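Local coordinates for protein OLD nuclease (PDB 6P74) that degrades linear and supercoiled double-stranded DNA as a metal-dependent 5'-to-3' exonuclease, nicks circular DNA, and hydrolyses ATP in a DNA-stimulated manner, at residues Leu38-Pro50 against Val125-Phe137. Sequence-based numbering, arbitrary orientation.
Sequences LRAIDLVLGDVWP and VGTDMRNHARVLF. With SO4 (sulfate ion), chain K.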
loop_
_atom_site.group_PDB
_atom_site.type_symbol
_atom_site.label_atom_id
_atom_site.label_comp_id
_atom_site.label_asym_id
_atom_site.label_seq_id
_atom_site.Cartn_x
_atom_site.Cartn_y
_atom_site.Cartn_z
ATOM N N LEU A 38 -4.192 -4.000 -11.622
ATOM C CA LEU A 38 -3.680 -5.261 -11.103
ATOM C C LEU A 38 -4.207 -5.543 -9.699
ATOM O O LEU A 38 -4.573 -6.688 -9.390
ATOM C CB LEU A 38 -2.159 -5.264 -11.102
ATOM C CG LEU A 38 -1.500 -5.072 -12.462
ATOM C CD1 LEU A 38 -0.021 -5.345 -12.334
ATOM C CD2 LEU A 38 -2.138 -5.995 -13.485
ATOM N N ARG A 39 -4.241 -4.524 -8.824
ATOM C CA ARG A 39 -4.702 -4.759 -7.454
ATOM C C ARG A 39 -6.174 -5.177 -7.427
ATOM O O ARG A 39 -6.576 -6.009 -6.603
ATOM C CB ARG A 39 -4.470 -3.522 -6.588
ATOM C CG ARG A 39 -3.014 -3.047 -6.565
ATOM C CD ARG A 39 -2.103 -3.862 -5.636
ATOM N NE ARG A 39 -1.586 -3.033 -4.545
ATOM C CZ ARG A 39 -0.519 -2.239 -4.630
ATOM N NH1 ARG A 39 0.179 -2.162 -5.757
ATOM N NH2 ARG A 39 -0.147 -1.518 -3.580
ATOM N N ALA A 40 -6.987 -4.626 -8.335
ATOM C CA ALA A 40 -8.392 -4.998 -8.385
ATOM C C ALA A 40 -8.561 -6.481 -8.698
ATOM O O ALA A 40 -9.409 -7.159 -8.097
ATOM C CB ALA A 40 -9.131 -4.142 -9.415
ATOM N N ILE A 41 -7.777 -7.003 -9.647
ATOM C CA ILE A 41 -7.832 -8.434 -9.929
ATOM C C ILE A 41 -7.452 -9.219 -8.686
ATOM O O ILE A 41 -8.115 -10.201 -8.319
ATOM C CB ILE A 41 -6.928 -8.788 -11.126
ATOM C CG1 ILE A 41 -7.460 -8.154 -12.416
ATOM C CG2 ILE A 41 -6.791 -10.308 -11.267
ATOM C CD1 ILE A 41 -6.425 -8.096 -13.581
ATOM N N ASP A 42 -6.396 -8.779 -7.996
ATOM C CA ASP A 42 -5.922 -9.526 -6.841
ATOM C C ASP A 42 -6.935 -9.547 -5.698
ATOM O O ASP A 42 -6.956 -10.503 -4.918
ATOM C CB ASP A 42 -4.613 -8.943 -6.347
ATOM C CG ASP A 42 -3.936 -9.846 -5.362
ATOM O OD1 ASP A 42 -3.555 -10.959 -5.786
ATOM O OD2 ASP A 42 -3.799 -9.464 -4.176
ATOM N N LEU A 43 -7.738 -8.485 -5.558
ATOM C CA LEU A 43 -8.773 -8.437 -4.530
ATOM C C LEU A 43 -9.753 -9.583 -4.691
ATOM O O LEU A 43 -10.181 -10.193 -3.703
ATOM C CB LEU A 43 -9.529 -7.113 -4.618
ATOM C CG LEU A 43 -9.098 -6.028 -3.655
ATOM C CD1 LEU A 43 -9.938 -4.780 -3.845
ATOM C CD2 LEU A 43 -9.270 -6.593 -2.283
ATOM N N VAL A 44 -10.143 -9.866 -5.932
ATOM C CA VAL A 44 -11.148 -10.884 -6.194
ATOM C C VAL A 44 -10.535 -12.277 -6.208
ATOM O O VAL A 44 -11.145 -13.242 -5.728
ATOM C CB VAL A 44 -11.853 -10.565 -7.519
ATOM C CG1 VAL A 44 -13.022 -11.521 -7.743
ATOM C CG2 VAL A 44 -12.306 -9.127 -7.508
ATOM N N LEU A 45 -9.319 -12.406 -6.750
ATOM C CA LEU A 45 -8.750 -13.705 -7.094
ATOM C C LEU A 45 -7.405 -13.992 -6.452
ATOM O O LEU A 45 -6.809 -15.031 -6.759
ATOM C CB LEU A 45 -8.621 -13.838 -8.617
ATOM C CG LEU A 45 -9.956 -13.744 -9.363
ATOM C CD1 LEU A 45 -9.711 -13.763 -10.854
ATOM C CD2 LEU A 45 -10.927 -14.873 -8.916
ATOM N N GLY A 46 -6.903 -13.105 -5.596
ATOM C CA GLY A 46 -5.690 -13.361 -4.852
ATOM C C GLY A 46 -5.952 -14.393 -3.773
ATOM O O GLY A 46 -7.037 -14.965 -3.669
ATOM N N ASP A 47 -4.937 -14.633 -2.947
ATOM C CA ASP A 47 -5.030 -15.743 -2.014
ATOM C C ASP A 47 -5.638 -15.352 -0.662
ATOM O O ASP A 47 -5.556 -16.135 0.286
ATOM C CB ASP A 47 -3.658 -16.402 -1.837
ATOM C CG ASP A 47 -2.547 -15.400 -1.687
ATOM O OD1 ASP A 47 -2.858 -14.223 -1.407
ATOM O OD2 ASP A 47 -1.368 -15.787 -1.863
ATOM N N VAL A 48 -6.274 -14.187 -0.560
ATOM C CA VAL A 48 -7.031 -13.796 0.625
ATOM C C VAL A 48 -8.505 -13.690 0.252
ATOM O O VAL A 48 -8.864 -12.959 -0.679
ATOM C CB VAL A 48 -6.524 -12.469 1.216
ATOM C CG1 VAL A 48 -7.689 -11.668 1.808
ATOM C CG2 VAL A 48 -5.498 -12.749 2.282
ATOM N N TRP A 49 -9.356 -14.395 0.995
ATOM C CA TRP A 49 -10.777 -14.377 0.694
ATOM C C TRP A 49 -11.314 -12.951 0.787
ATOM O O TRP A 49 -11.135 -12.292 1.821
ATOM C CB TRP A 49 -11.560 -15.285 1.638
ATOM C CG TRP A 49 -12.982 -15.367 1.204
ATOM C CD1 TRP A 49 -14.008 -14.552 1.589
ATOM C CD2 TRP A 49 -13.531 -16.277 0.243
ATOM N NE1 TRP A 49 -15.166 -14.916 0.947
ATOM C CE2 TRP A 49 -14.902 -15.973 0.116
ATOM C CE3 TRP A 49 -12.998 -17.333 -0.510
ATOM C CZ2 TRP A 49 -15.748 -16.683 -0.731
ATOM C CZ3 TRP A 49 -13.840 -18.042 -1.346
ATOM C CH2 TRP A 49 -15.200 -17.715 -1.452
ATOM N N PRO A 50 -11.975 -12.448 -0.253
ATOM C CA PRO A 50 -12.478 -11.064 -0.232
ATOM C C PRO A 50 -13.520 -10.879 0.854
ATOM O O PRO A 50 -14.547 -11.553 0.868
ATOM C CB PRO A 50 -13.103 -10.888 -1.622
ATOM C CG PRO A 50 -12.640 -12.036 -2.425
ATOM C CD PRO A 50 -12.328 -13.149 -1.493
ATOM N N VAL A 125 -20.699 -17.726 -3.853
ATOM C CA VAL A 125 -19.386 -18.156 -4.322
ATOM C C VAL A 125 -18.736 -19.012 -3.242
ATOM O O VAL A 125 -18.516 -18.550 -2.118
ATOM C CB VAL A 125 -18.511 -16.949 -4.686
ATOM C CG1 VAL A 125 -18.242 -16.080 -3.459
ATOM C CG2 VAL A 125 -17.196 -17.417 -5.319
ATOM N N GLY A 126 -18.443 -20.273 -3.574
ATOM C CA GLY A 126 -17.800 -21.184 -2.650
ATOM C C GLY A 126 -16.286 -21.250 -2.865
ATOM O O GLY A 126 -15.728 -20.677 -3.807
ATOM N N THR A 127 -15.632 -21.980 -1.963
ATOM C CA THR A 127 -14.176 -22.112 -1.983
ATOM C C THR A 127 -13.688 -22.700 -3.301
ATOM O O THR A 127 -12.858 -22.101 -3.998
ATOM C CB THR A 127 -13.725 -22.986 -0.807
ATOM O OG1 THR A 127 -13.973 -22.301 0.428
ATOM C CG2 THR A 127 -12.242 -23.320 -0.916
ATOM N N ASP A 128 -14.170 -23.895 -3.645
ATOM C CA ASP A 128 -13.742 -24.534 -4.886
ATOM C C ASP A 128 -13.980 -23.618 -6.074
ATOM O O ASP A 128 -13.167 -23.565 -7.003
ATOM C CB ASP A 128 -14.484 -25.856 -5.082
ATOM C CG ASP A 128 -14.406 -26.759 -3.862
ATOM O OD1 ASP A 128 -13.356 -27.416 -3.660
ATOM O OD2 ASP A 128 -15.395 -26.793 -3.096
ATOM N N MET A 129 -15.097 -22.890 -6.055
ATOM C CA MET A 129 -15.450 -22.031 -7.167
ATOM C C MET A 129 -14.460 -20.884 -7.303
ATOM O O MET A 129 -13.981 -20.598 -8.401
ATOM C CB MET A 129 -16.869 -21.500 -6.988
ATOM C CG MET A 129 -17.353 -20.634 -8.169
ATOM S SD MET A 129 -19.078 -20.120 -7.972
ATOM C CE MET A 129 -19.898 -21.614 -8.444
ATOM N N ARG A 130 -14.127 -20.223 -6.196
ATOM C CA ARG A 130 -13.188 -19.116 -6.287
ATOM C C ARG A 130 -11.772 -19.605 -6.587
ATOM O O ARG A 130 -11.065 -18.987 -7.388
ATOM C CB ARG A 130 -13.206 -18.282 -5.009
ATOM C CG ARG A 130 -12.626 -16.877 -5.214
ATOM C CD ARG A 130 -12.469 -16.168 -3.890
ATOM N NE ARG A 130 -11.088 -15.748 -3.695
ATOM C CZ ARG A 130 -10.168 -16.486 -3.092
ATOM N NH1 ARG A 130 -10.486 -17.681 -2.614
ATOM N NH2 ARG A 130 -8.937 -16.031 -2.963
ATOM N N ASN A 131 -11.339 -20.709 -5.958
ATOM C CA ASN A 131 -10.003 -21.222 -6.241
ATOM C C ASN A 131 -9.859 -21.653 -7.691
ATOM O O ASN A 131 -8.739 -21.679 -8.218
ATOM C CB ASN A 131 -9.662 -22.385 -5.326
ATOM C CG ASN A 131 -9.570 -21.974 -3.863
ATOM O OD1 ASN A 131 -9.553 -20.784 -3.535
ATOM N ND2 ASN A 131 -9.523 -22.969 -2.972
ATOM N N HIS A 132 -10.970 -21.991 -8.344
ATOM C CA HIS A 132 -10.969 -22.231 -9.780
ATOM C C HIS A 132 -10.123 -21.196 -10.510
ATOM O O HIS A 132 -9.284 -21.541 -11.348
ATOM C CB HIS A 132 -12.411 -22.202 -10.296
ATOM C CG HIS A 132 -12.540 -22.282 -11.783
ATOM N ND1 HIS A 132 -12.073 -23.353 -12.515
ATOM C CD2 HIS A 132 -13.109 -21.435 -12.676
ATOM C CE1 HIS A 132 -12.337 -23.154 -13.798
ATOM N NE2 HIS A 132 -12.978 -22.003 -13.922
ATOM N N ALA A 133 -10.335 -19.918 -10.195
ATOM C CA ALA A 133 -9.799 -18.812 -10.977
ATOM C C ALA A 133 -8.698 -18.033 -10.261
ATOM O O ALA A 133 -8.345 -16.937 -10.714
ATOM C CB ALA A 133 -10.930 -17.860 -11.374
ATOM N N ARG A 134 -8.143 -18.567 -9.176
ATOM C CA ARG A 134 -7.154 -17.819 -8.409
ATOM C C ARG A 134 -5.884 -17.563 -9.213
ATOM O O ARG A 134 -5.451 -18.379 -10.034
ATOM C CB ARG A 134 -6.802 -18.550 -7.117
ATOM C CG ARG A 134 -7.602 -18.041 -5.945
ATOM C CD ARG A 134 -7.437 -18.944 -4.737
ATOM N NE ARG A 134 -6.137 -18.763 -4.100
ATOM C CZ ARG A 134 -5.666 -19.535 -3.125
ATOM N NH1 ARG A 134 -6.389 -20.559 -2.675
ATOM N NH2 ARG A 134 -4.472 -19.290 -2.600
ATOM N N VAL A 135 -5.270 -16.419 -8.947
ATOM C CA VAL A 135 -4.119 -15.954 -9.704
ATOM C C VAL A 135 -2.919 -15.926 -8.784
ATOM O O VAL A 135 -3.037 -15.645 -7.587
ATOM C CB VAL A 135 -4.358 -14.559 -10.305
ATOM C CG1 VAL A 135 -5.582 -14.574 -11.180
ATOM C CG2 VAL A 135 -4.508 -13.542 -9.192
ATOM N N LEU A 136 -1.759 -16.228 -9.348
ATOM C CA LEU A 136 -0.504 -15.922 -8.680
ATOM C C LEU A 136 -0.206 -14.441 -8.865
ATOM O O LEU A 136 -0.213 -13.934 -9.994
ATOM C CB LEU A 136 0.630 -16.769 -9.250
ATOM C CG LEU A 136 0.824 -18.119 -8.576
ATOM C CD1 LEU A 136 1.974 -18.854 -9.226
ATOM C CD2 LEU A 136 1.086 -17.915 -7.085
ATOM N N PHE A 137 0.038 -13.742 -7.766
ATOM C CA PHE A 137 0.379 -12.327 -7.825
ATOM C C PHE A 137 1.856 -12.138 -7.482
ATOM O O PHE A 137 2.249 -12.246 -6.320
ATOM C CB PHE A 137 -0.510 -11.505 -6.895
ATOM C CG PHE A 137 -0.565 -10.053 -7.274
ATOM C CD1 PHE A 137 0.517 -9.219 -7.038
ATOM C CD2 PHE A 137 -1.674 -9.531 -7.916
ATOM C CE1 PHE A 137 0.486 -7.889 -7.398
ATOM C CE2 PHE A 137 -1.712 -8.198 -8.273
ATOM C CZ PHE A 137 -0.618 -7.374 -8.013
HETATM S S SO4 K . -18.492 -12.788 1.085
HETATM O O1 SO4 K . -19.204 -12.204 -0.050
HETATM O O2 SO4 K . -18.015 -14.128 0.757
HETATM O O3 SO4 K . -17.345 -11.955 1.448
HETATM O O4 SO4 K . -19.409 -12.867 2.218
#
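In the ATPase domain, the C-terminal end of the P-loop helix 34-45 and the turn after it meet helix 127-132 and edge strand 135-138: Val44 and Leu45 present carbonyls at the helix end, and Arg130 and Val135 take them up. Val135 N donates to Leu45 O at 3.0 Å, a fairly straight bond (163°) that joins the chain at Val135, which leads into the strand, to the last turn of helix 34-45. Arg130 NE reaches Val44 O at 3.2 Å, with the oxygen close to the guanidinium plane. Arg130 starts with CG anti to the backbone N (chi1 -160°) and bends at chi3, which carries the guanidinium to the chain at 44-49, with Trp49 CA over one of its faces, while CD stays over the indole of Trp49. That CH-pi contact places CD 3.9 Å from the centroid of the six-membered ring; ring and guanidinium planes stand 64° apart, so the two groups do not stack flat. Trp49 CZ2 touches Val125 CG1 at 3.7 Å, and the indole N-H of Trp49 donates to a sulfate, probably from the crystallisation liquor, that Leu105 N also binds (Trp49 NE1 to sulfate O2 3.0 Å).

Towards Leu38, Phe137 meets helix 34-45 with its ring. Its CE2 edge comes 3.4 Å from Leu38 O, and the Asp42 carboxylate comes in at a slant to the ring, with Asp42 OD1 3.2 Å from Phe137 CD2. Between these two ends, Leu45 CB packs on Val135 CG1 and its CD2 on Ala133 CB.

Strand 272-276 pairs through its backbone with Leu136 and receives Leu38, Ile41, Val135 and Phe137; helix 34-45 therefore rests on strands 135-138 and 272-276 of the mixed sheet. Leu105 of strand 100-109 meets Trp49, Val125 and Arg130, while strands 85-97 and 2-10 supply Phe90 and Leu2 around Leu45.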